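PDB 2CU2: putative mannose-1-phosphate guanylyl transferase from Thermus thermophilus, which probably catalyses the transfer of a guanylyl group from GTP to mannose 1-phosphate, giving GDP-mannose. Local coordinates for residues L29-G34 with D254-W259; E39-R44 with L104-D109; R264-D269 with V274-G279; V298-L301 with V307-K310. All coordinates share one frame; numbering follows the deposited sequence.

In the fold
Contact 2 lies deepest, its centre about 8 Å from that of the chain, where helix 37-45 covers strand 102-107 of the nucleotidyltransferase sheet. Contact 1, about 13 Å from it between centres, joins two loops of the same domain; along the chain both segments of contact 2 fall between those of contact 1. Contacts 3 and 4 follow in series. Contact 3, about 10 Å from contact 1 between centres, is tied to it by the salt bridge Asp254-Arg264. Contact 4, about 17 Å from contact 1 between centres, has its strand 306-311 in one sheet with strand 274-276. The contacts thus lead from the nucleotidyltransferase domain to the beta-helix part, which meets the second subunit.

Contact 1: residues L29-G34 with D254-W259; sequences LPLFEG and DDVGNW
Val256 faces Leu31 and Phe32 and gives one methyl to each. Its CG1, anti to the backbone N (chi1 -165°), meets Leu31 CD1 at 4.0 Å, the two side chains running past one another in opposite directions. The other methyl, CG2, comes to the rim of the Phe32 ring close to the ring plane, 4.2 Å from CE2, so the aromatic face is not used here. The touch is slight, 126 Å² in all, and no hydrogen bond crosses it.

Val256 is set in place by its own loop. Its backbone has positive phi, and its N donates to Asp254 OD1 at 3.0 Å with an N-H...O angle of 159°, through the lone pair turned away from the other carboxylate oxygen; this is an Asx turn. The same OD1 makes a salt bridge with Arg264, so one oxygen holds both the turn and the following helix. Neighbouring groups complete the apolar cluster: Leu37 of helix 37-45 touches both Leu31 and Phe32, Val265 and Phe266 of helix 261-266 lie against Phe32, and the ring of Tyr111 meets that of Phe32 at about 60°.

The arrangement is a small hydrophobic core between two loops, one before helix 37-45 and one before helix 261-266, within the GT-A-type nucleotidyltransferase domain.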
# COMPACT_ATOMS: atom_id res chain seq x y z
N LEU A 29 12.52 -10.68 -11.51
CA LEU A 29 11.75 -10.32 -10.32
C LEU A 29 11.60 -11.45 -9.30
O LEU A 29 11.28 -12.59 -9.63
CB LEU A 29 10.38 -9.88 -10.84
CG LEU A 29 10.49 -8.75 -11.87
CD1 LEU A 29 9.13 -8.32 -12.43
CD2 LEU A 29 11.14 -7.49 -11.31
N PRO A 30 11.84 -11.15 -8.01
CA PRO A 30 11.73 -12.15 -6.96
C PRO A 30 10.26 -12.47 -6.65
O PRO A 30 9.56 -11.73 -5.97
CB PRO A 30 12.40 -11.60 -5.71
CG PRO A 30 12.41 -10.08 -5.83
CD PRO A 30 12.27 -9.89 -7.42
N LEU A 31 9.79 -13.61 -7.21
CA LEU A 31 8.37 -13.92 -7.11
C LEU A 31 8.09 -15.16 -6.25
O LEU A 31 7.96 -15.09 -5.03
CB LEU A 31 7.83 -14.14 -8.53
CG LEU A 31 7.39 -12.84 -9.19
CD1 LEU A 31 6.91 -13.05 -10.63
CD2 LEU A 31 6.24 -12.15 -8.45
N PHE A 32 7.94 -16.32 -6.93
CA PHE A 32 7.57 -17.55 -6.23
C PHE A 32 8.75 -18.18 -5.47
O PHE A 32 9.84 -18.35 -6.00
CB PHE A 32 7.03 -18.54 -7.27
CG PHE A 32 5.87 -17.93 -7.99
CD1 PHE A 32 4.66 -17.75 -7.32
CD2 PHE A 32 5.99 -17.57 -9.33
CE1 PHE A 32 3.58 -17.19 -7.99
CE2 PHE A 32 4.90 -17.02 -9.99
CZ PHE A 32 3.69 -16.83 -9.33
N GLU A 33 8.56 -18.48 -4.17
CA GLU A 33 9.65 -19.03 -3.39
C GLU A 33 10.79 -18.02 -3.20
O GLU A 33 11.86 -18.34 -2.71
CB GLU A 33 10.18 -20.28 -4.09
CG GLU A 33 9.29 -21.51 -3.85
CD GLU A 33 9.93 -22.74 -4.46
OE1 GLU A 33 11.15 -22.85 -4.42
OE2 GLU A 33 9.19 -23.60 -4.95
N GLY A 34 10.53 -16.77 -3.57
CA GLY A 34 11.54 -15.72 -3.44
C GLY A 34 12.54 -15.72 -4.60
O GLY A 34 13.51 -14.98 -4.63
N ASP A 254 2.01 -21.25 -16.04
CA ASP A 254 1.41 -19.94 -16.23
C ASP A 254 2.44 -18.95 -16.78
O ASP A 254 3.62 -19.00 -16.45
CB ASP A 254 0.91 -19.45 -14.87
CG ASP A 254 -0.29 -18.52 -15.07
OD1 ASP A 254 -0.07 -17.40 -15.54
OD2 ASP A 254 -1.40 -18.91 -14.73
N ASP A 255 1.99 -18.07 -17.68
CA ASP A 255 2.94 -17.11 -18.24
C ASP A 255 3.26 -15.98 -17.25
O ASP A 255 4.18 -15.19 -17.44
CB ASP A 255 2.40 -16.58 -19.57
CG ASP A 255 1.35 -15.49 -19.34
OD1 ASP A 255 1.23 -14.63 -20.20
OD2 ASP A 255 0.65 -15.54 -18.33
N VAL A 256 2.45 -15.92 -16.17
CA VAL A 256 2.63 -14.87 -15.17
C VAL A 256 2.56 -13.46 -15.77
O VAL A 256 3.40 -12.61 -15.52
CB VAL A 256 3.97 -15.07 -14.46
CG1 VAL A 256 4.01 -14.23 -13.19
CG2 VAL A 256 4.17 -16.53 -14.11
N GLY A 257 1.52 -13.24 -16.60
CA GLY A 257 1.42 -11.97 -17.33
C GLY A 257 1.00 -10.81 -16.43
O GLY A 257 1.36 -9.66 -16.63
N ASN A 258 0.19 -11.07 -15.40
CA ASN A 258 -0.24 -10.01 -14.50
C ASN A 258 -0.36 -10.50 -13.05
O ASN A 258 -0.19 -11.68 -12.75
CB ASN A 258 -1.60 -9.49 -14.98
CG ASN A 258 -2.62 -10.59 -14.88
OD1 ASN A 258 -2.76 -11.26 -13.86
ND2 ASN A 258 -3.37 -10.78 -15.99
N TRP A 259 -0.63 -9.54 -12.15
CA TRP A 259 -0.64 -9.86 -10.72
C TRP A 259 -1.61 -11.01 -10.39
O TRP A 259 -1.42 -11.77 -9.45
CB TRP A 259 -1.04 -8.61 -9.95
CG TRP A 259 0.12 -7.70 -9.80
CD1 TRP A 259 0.29 -6.44 -10.41
CD2 TRP A 259 1.29 -7.93 -8.98
NE1 TRP A 259 1.45 -5.84 -10.04
CE2 TRP A 259 2.12 -6.79 -9.11
CE3 TRP A 259 1.71 -8.98 -8.16
CZ2 TRP A 259 3.32 -6.72 -8.43
CZ3 TRP A 259 2.91 -8.91 -7.48
CH2 TRP A 259 3.72 -7.77 -7.61

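Contact 2: residues E39-R44 with L104-D109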
# COMPACT_ATOMS: atom_id res chain seq x y z
N GLU A 39 15.82 -17.56 -12.60
CA GLU A 39 16.52 -18.43 -11.66
C GLU A 39 15.91 -19.83 -11.67
O GLU A 39 16.63 -20.83 -11.80
CB GLU A 39 16.44 -17.83 -10.26
CG GLU A 39 17.40 -18.42 -9.25
CD GLU A 39 17.26 -17.77 -7.87
OE1 GLU A 39 16.88 -16.57 -7.80
OE2 GLU A 39 17.54 -18.47 -6.88
N ALA A 40 14.59 -19.91 -11.53
CA ALA A 40 13.89 -21.19 -11.50
C ALA A 40 14.03 -21.90 -12.85
O ALA A 40 14.10 -23.13 -12.91
CB ALA A 40 12.41 -20.98 -11.16
N THR A 41 14.06 -21.13 -13.93
CA THR A 41 14.18 -21.67 -15.28
C THR A 41 15.53 -22.35 -15.49
O THR A 41 15.60 -23.47 -16.00
CB THR A 41 14.04 -20.56 -16.34
OG1 THR A 41 12.75 -19.96 -16.25
CG2 THR A 41 14.24 -21.13 -17.75
N LEU A 42 16.60 -21.66 -15.12
CA LEU A 42 17.95 -22.21 -15.28
C LEU A 42 18.14 -23.48 -14.45
O LEU A 42 18.75 -24.45 -14.90
CB LEU A 42 19.00 -21.16 -14.90
CG LEU A 42 18.95 -19.84 -15.69
CD1 LEU A 42 19.94 -18.84 -15.10
CD2 LEU A 42 19.27 -20.10 -17.16
N GLU A 43 17.61 -23.47 -13.23
CA GLU A 43 17.73 -24.61 -12.33
C GLU A 43 17.00 -25.82 -12.89
O GLU A 43 17.47 -26.95 -12.83
CB GLU A 43 17.15 -24.23 -10.97
CG GLU A 43 16.95 -25.37 -10.01
CD GLU A 43 16.36 -24.91 -8.69
OE1 GLU A 43 15.97 -25.79 -7.89
OE2 GLU A 43 16.28 -23.68 -8.46
N ARG A 44 15.83 -25.55 -13.46
CA ARG A 44 14.96 -26.54 -14.06
C ARG A 44 15.59 -27.14 -15.34
O ARG A 44 15.37 -28.31 -15.67
CB ARG A 44 13.64 -25.85 -14.39
CG ARG A 44 12.62 -26.63 -15.19
CD ARG A 44 11.41 -25.73 -15.41
NE ARG A 44 10.91 -25.24 -14.14
CZ ARG A 44 10.69 -23.96 -13.84
NH1 ARG A 44 10.92 -23.00 -14.74
NH2 ARG A 44 10.24 -23.64 -12.63
N LEU A 104 17.01 -25.98 -28.38
CA LEU A 104 15.81 -25.88 -27.58
C LEU A 104 15.61 -24.38 -27.32
O LEU A 104 16.55 -23.68 -26.95
CB LEU A 104 16.03 -26.64 -26.27
CG LEU A 104 14.87 -27.31 -25.55
CD1 LEU A 104 13.95 -28.02 -26.53
CD2 LEU A 104 15.46 -28.29 -24.54
N VAL A 105 14.40 -23.88 -27.55
CA VAL A 105 14.12 -22.47 -27.33
C VAL A 105 13.05 -22.31 -26.26
O VAL A 105 11.96 -22.87 -26.38
CB VAL A 105 13.63 -21.79 -28.63
CG1 VAL A 105 13.11 -20.39 -28.32
CG2 VAL A 105 14.75 -21.72 -29.64
N LEU A 106 13.36 -21.56 -25.21
CA LEU A 106 12.39 -21.36 -24.14
C LEU A 106 12.41 -20.00 -23.47
O LEU A 106 13.45 -19.36 -23.34
CB LEU A 106 12.56 -22.44 -23.07
CG LEU A 106 13.98 -22.62 -22.54
CD1 LEU A 106 14.02 -22.36 -21.05
CD2 LEU A 106 14.45 -24.02 -22.85
N PRO A 107 11.23 -19.53 -23.02
CA PRO A 107 11.07 -18.29 -22.28
C PRO A 107 11.52 -18.45 -20.83
O PRO A 107 11.47 -19.53 -20.24
CB PRO A 107 9.60 -17.90 -22.33
CG PRO A 107 8.81 -19.18 -22.55
CD PRO A 107 9.92 -20.16 -23.17
N ALA A 108 12.01 -17.34 -20.25
CA ALA A 108 12.51 -17.39 -18.89
C ALA A 108 11.53 -16.71 -17.92
O ALA A 108 11.77 -16.59 -16.73
CB ALA A 108 13.86 -16.68 -18.84
N ASP A 109 10.41 -16.23 -18.48
CA ASP A 109 9.45 -15.52 -17.64
C ASP A 109 8.15 -16.29 -17.45
O ASP A 109 7.07 -15.73 -17.35
CB ASP A 109 9.19 -14.14 -18.27
CG ASP A 109 8.49 -14.30 -19.62
OD1 ASP A 109 8.96 -15.11 -20.42
OD2 ASP A 109 7.54 -13.57 -19.88
O HOH W 1 10.24 -19.98 -17.56
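This is a buried helix-on-sheet contact: helix 37-45 lies against the C-terminal end of strand 102-107, and a single threonine of the helix does the touching. Thr41 turns its CB toward the strand, and its two branches have different tasks. A chi1 of -62° sets OG1 beside the backbone N and leaves the methyl CG2 opposite that N, where it reaches Leu106 CD1 at 3.5 Å, a close apolar approach. Leu106 is directed there by a chi1 of 51°, which places CG between its backbone N and carbonyl carbon.

The hydroxyl is handled separately. Thr41 OG1 is bonded to Leu37 O one turn back in the helix, and it also accepts from a water at 2.8 Å. That water donates in turn to Pro107 O at 3.0 Å, bridging helix and strand where no direct hydrogen bond joins them. Strand 102-107 pairs in parallel with strand 3-8 and antiparallel with strand 184-192 in the large mixed sheet of the nucleotidyltransferase domain, an alpha/beta arrangement of the GT-A type with helices packed on the sheet. As the chain leaves the strand, Ala108 O lies 3.5 Å from Thr41 OG1, without a hydrogen bond, and Ala108 CB is 4.3 Å from the same OG1. Helix 115-128 covers Leu106 through Tyr118, while at the next turn of helix 37-45 Arg44 forms a salt bridge with Asp115.

Contact 3: residues R264-D269 with V274-G279; sequences RVFSQD and VVLGEG
Val274 has CG1 anti to its backbone N (chi1 171°) and CG2 anti to its carbonyl carbon, a splay that brings CG1 over the Phe266 ring and CG2 to Gln268, with CG2 also near the base of the ring. Phe266 itself carries an unusual chi1 of -97°, away from the common staggered values, which lays its ring across the valine. CG1 sits over the middle of one ring face, 3.5 Å from the centroid and 8° off the ring normal, a CH-pi contact almost directly above the ring centre. The methyl is almost evenly placed over the ring carbons, with CD1 the closest at 3.6 Å.

Leu276, two residues along the strand, approaches from another quarter: its CD2 lies near the ring plane at the edge, 3.9 Å from Phe266 CZ. Between these two valine and leucine contacts the carbonyl of Val275 comes obliquely to the same ring atom. Gln268 NE2 lies 3.7 Å from Val274 CG2; the amide also makes a weak hydrogen bond to Asn273 O. At the helix end Ser267, with positive phi, returns its OG to Arg264 O at 2.9 Å, tying off the last turn.

The strand belongs to the sheet of the beta-helix region and is paired with strand 290-293, while Phe32 of the nucleotidyltransferase domain packs on Phe266 and on Leu276. With no hydrogen bond between the two segments, their union rests on dispersion and the CH-pi contact: helix 261-266 and strand 274-276 are joined by an aromatic ring bearing on aliphatic methyls.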
# COMPACT_ATOMS: atom_id res chain seq x y z
N ARG A 264 -3.51 -17.80 -9.63
CA ARG A 264 -3.61 -18.99 -10.47
C ARG A 264 -2.45 -19.93 -10.16
O ARG A 264 -2.63 -21.15 -10.01
CB ARG A 264 -3.58 -18.61 -11.95
CG ARG A 264 -4.70 -17.66 -12.38
CD ARG A 264 -4.81 -17.57 -13.89
NE ARG A 264 -3.55 -17.15 -14.52
CZ ARG A 264 -3.39 -16.03 -15.22
NH1 ARG A 264 -4.41 -15.20 -15.39
NH2 ARG A 264 -2.21 -15.74 -15.75
N VAL A 265 -1.25 -19.38 -10.08
CA VAL A 265 -0.08 -20.19 -9.80
C VAL A 265 -0.20 -20.92 -8.46
O VAL A 265 0.16 -22.08 -8.35
CB VAL A 265 1.21 -19.35 -9.83
CG1 VAL A 265 2.39 -20.19 -9.33
CG2 VAL A 265 1.48 -18.87 -11.26
N PHE A 266 -0.74 -20.24 -7.44
CA PHE A 266 -0.81 -20.93 -6.15
C PHE A 266 -1.71 -22.17 -6.23
O PHE A 266 -1.49 -23.18 -5.57
CB PHE A 266 -1.34 -19.93 -5.11
CG PHE A 266 -0.21 -19.28 -4.34
CD1 PHE A 266 0.81 -18.61 -5.01
CD2 PHE A 266 -0.18 -19.36 -2.95
CE1 PHE A 266 1.86 -18.05 -4.30
CE2 PHE A 266 0.88 -18.79 -2.24
CZ PHE A 266 1.89 -18.13 -2.92
N SER A 267 -2.78 -22.07 -7.05
CA SER A 267 -3.66 -23.20 -7.29
C SER A 267 -4.29 -23.75 -6.00
O SER A 267 -4.32 -24.94 -5.73
CB SER A 267 -2.87 -24.29 -8.01
OG SER A 267 -2.74 -23.94 -9.39
N GLN A 268 -4.77 -22.81 -5.17
CA GLN A 268 -5.47 -23.21 -3.96
C GLN A 268 -6.95 -22.80 -4.00
O GLN A 268 -7.50 -22.42 -5.04
CB GLN A 268 -4.78 -22.57 -2.75
CG GLN A 268 -4.57 -21.06 -2.95
CD GLN A 268 -3.72 -20.52 -1.84
OE1 GLN A 268 -2.71 -21.07 -1.44
NE2 GLN A 268 -4.15 -19.33 -1.36
N ASP A 269 -7.66 -22.84 -2.88
CA ASP A 269 -9.04 -22.37 -2.87
C ASP A 269 -8.98 -20.87 -3.18
O ASP A 269 -8.24 -20.13 -2.53
CB ASP A 269 -9.70 -22.56 -1.50
CG ASP A 269 -9.90 -24.02 -1.16
OD1 ASP A 269 -10.28 -24.80 -2.06
OD2 ASP A 269 -9.70 -24.39 0.02
N VAL A 274 -3.44 -14.93 -1.17
CA VAL A 274 -2.16 -15.31 -1.74
C VAL A 274 -1.14 -14.25 -1.37
O VAL A 274 -1.33 -13.07 -1.68
CB VAL A 274 -2.25 -15.42 -3.27
CG1 VAL A 274 -0.87 -15.62 -3.87
CG2 VAL A 274 -3.16 -16.59 -3.65
N VAL A 275 -0.06 -14.66 -0.72
CA VAL A 275 0.97 -13.73 -0.29
C VAL A 275 2.37 -14.08 -0.78
O VAL A 275 2.78 -15.24 -0.73
CB VAL A 275 1.01 -13.67 1.25
CG1 VAL A 275 2.05 -12.66 1.71
CG2 VAL A 275 -0.37 -13.34 1.79
N LEU A 276 3.08 -13.08 -1.28
CA LEU A 276 4.46 -13.27 -1.73
C LEU A 276 5.28 -12.11 -1.22
O LEU A 276 4.73 -11.09 -0.79
CB LEU A 276 4.57 -13.33 -3.26
CG LEU A 276 4.24 -14.66 -3.95
CD1 LEU A 276 4.65 -14.54 -5.42
CD2 LEU A 276 4.99 -15.82 -3.28
N GLY A 277 6.60 -12.25 -1.26
CA GLY A 277 7.47 -11.20 -0.76
C GLY A 277 7.95 -11.60 0.61
O GLY A 277 7.48 -12.59 1.18
N GLU A 278 8.89 -10.84 1.16
CA GLU A 278 9.43 -11.15 2.48
C GLU A 278 8.66 -10.43 3.59
O GLU A 278 8.83 -10.74 4.77
CB GLU A 278 10.91 -10.79 2.54
CG GLU A 278 11.74 -11.54 1.51
CD GLU A 278 11.54 -13.04 1.61
OE1 GLU A 278 11.72 -13.58 2.72
OE2 GLU A 278 11.19 -13.67 0.58
N GLY A 279 7.83 -9.47 3.19
CA GLY A 279 7.04 -8.73 4.16
C GLY A 279 5.95 -9.58 4.78
O GLY A 279 5.79 -10.75 4.41

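Contact 4: residues V298-L301 with V307-K310; sequences VATL and VVAK
Val307, at the start of its segment, turns from strand 298-301 and packs instead on Trp259 and Val318. Val308 is the first to face across, and its two methyls divide between two partners. A chi1 of -175° swings CG1 to the far side of the bond from N, where it meets Val298 CG1 at 4.0 Å as the side chains pass in opposite directions; CG2 comes to Thr300 CG2 at 4.3 Å. The hydroxyl of Thr300 is bonded elsewhere, to His281 and Thr286. Ala309 again points away, toward Tyr292 and Trp259. Lys310 then offers its CB to Val298 CG2 at 4.2 Å, but its chain leads off, and NZ forms a salt bridge with Asp294 of its own chain and another with Asp313 of the second subunit.

The strands run at 160° to each other with their axes 9.1 Å apart, too far for backbone pairing: they belong to two facing sheets, in keeping with the beta-helix assignment of this region. Val298 to Thr300 also pair in parallel with a strand of the second subunit. The chemistry is therefore divided: the touches between the two strands are all made by methyl and methylene groups, while the lysine charge is met by one carboxylate from each subunit.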
# COMPACT_ATOMS: atom_id res chain seq x y z
N VAL A 298 1.86 -5.40 5.41
CA VAL A 298 0.72 -4.97 4.61
C VAL A 298 -0.60 -5.38 5.27
O VAL A 298 -0.87 -6.55 5.51
CB VAL A 298 0.83 -5.61 3.23
CG1 VAL A 298 -0.47 -5.39 2.46
CG2 VAL A 298 1.97 -4.98 2.46
N ALA A 299 -1.42 -4.46 5.75
CA ALA A 299 -2.61 -4.85 6.49
C ALA A 299 -3.84 -4.56 5.66
O ALA A 299 -4.01 -3.46 5.13
CB ALA A 299 -2.68 -4.10 7.82
N THR A 300 -4.70 -5.56 5.54
CA THR A 300 -5.93 -5.42 4.80
C THR A 300 -7.04 -5.70 5.80
O THR A 300 -6.96 -6.63 6.61
CB THR A 300 -5.98 -6.39 3.61
OG1 THR A 300 -5.90 -7.75 4.07
CG2 THR A 300 -4.81 -6.12 2.67
N LEU A 301 -8.08 -4.88 5.75
CA LEU A 301 -9.19 -4.98 6.67
C LEU A 301 -10.51 -4.90 5.92
O LEU A 301 -10.82 -3.89 5.28
CB LEU A 301 -9.07 -3.84 7.69
CG LEU A 301 -7.77 -3.47 8.41
CD1 LEU A 301 -7.86 -2.06 8.92
CD2 LEU A 301 -7.52 -4.43 9.57
N VAL A 307 -5.79 -6.74 -5.30
CA VAL A 307 -4.37 -6.95 -5.45
C VAL A 307 -3.78 -5.75 -4.72
O VAL A 307 -4.12 -4.61 -5.02
CB VAL A 307 -3.89 -6.89 -6.92
CG1 VAL A 307 -2.36 -6.72 -6.95
CG2 VAL A 307 -4.29 -8.15 -7.68
N VAL A 308 -2.93 -6.01 -3.73
CA VAL A 308 -2.26 -4.94 -3.00
C VAL A 308 -0.80 -5.33 -3.13
O VAL A 308 -0.38 -6.36 -2.59
CB VAL A 308 -2.66 -4.92 -1.52
CG1 VAL A 308 -2.03 -3.69 -0.84
CG2 VAL A 308 -4.17 -4.89 -1.38
N ALA A 309 -0.02 -4.53 -3.86
CA ALA A 309 1.39 -4.84 -4.07
C ALA A 309 2.29 -3.69 -3.65
O ALA A 309 2.19 -2.58 -4.17
CB ALA A 309 1.64 -5.18 -5.55
N LYS A 310 3.18 -3.98 -2.71
CA LYS A 310 4.09 -2.97 -2.18
C LYS A 310 5.55 -3.34 -2.42
O LYS A 310 6.02 -4.39 -2.01
CB LYS A 310 3.82 -2.83 -0.68
CG LYS A 310 4.81 -1.88 0.00
CD LYS A 310 5.48 -2.51 1.23
CE LYS A 310 6.57 -1.62 1.83
NZ LYS A 310 7.75 -1.63 0.97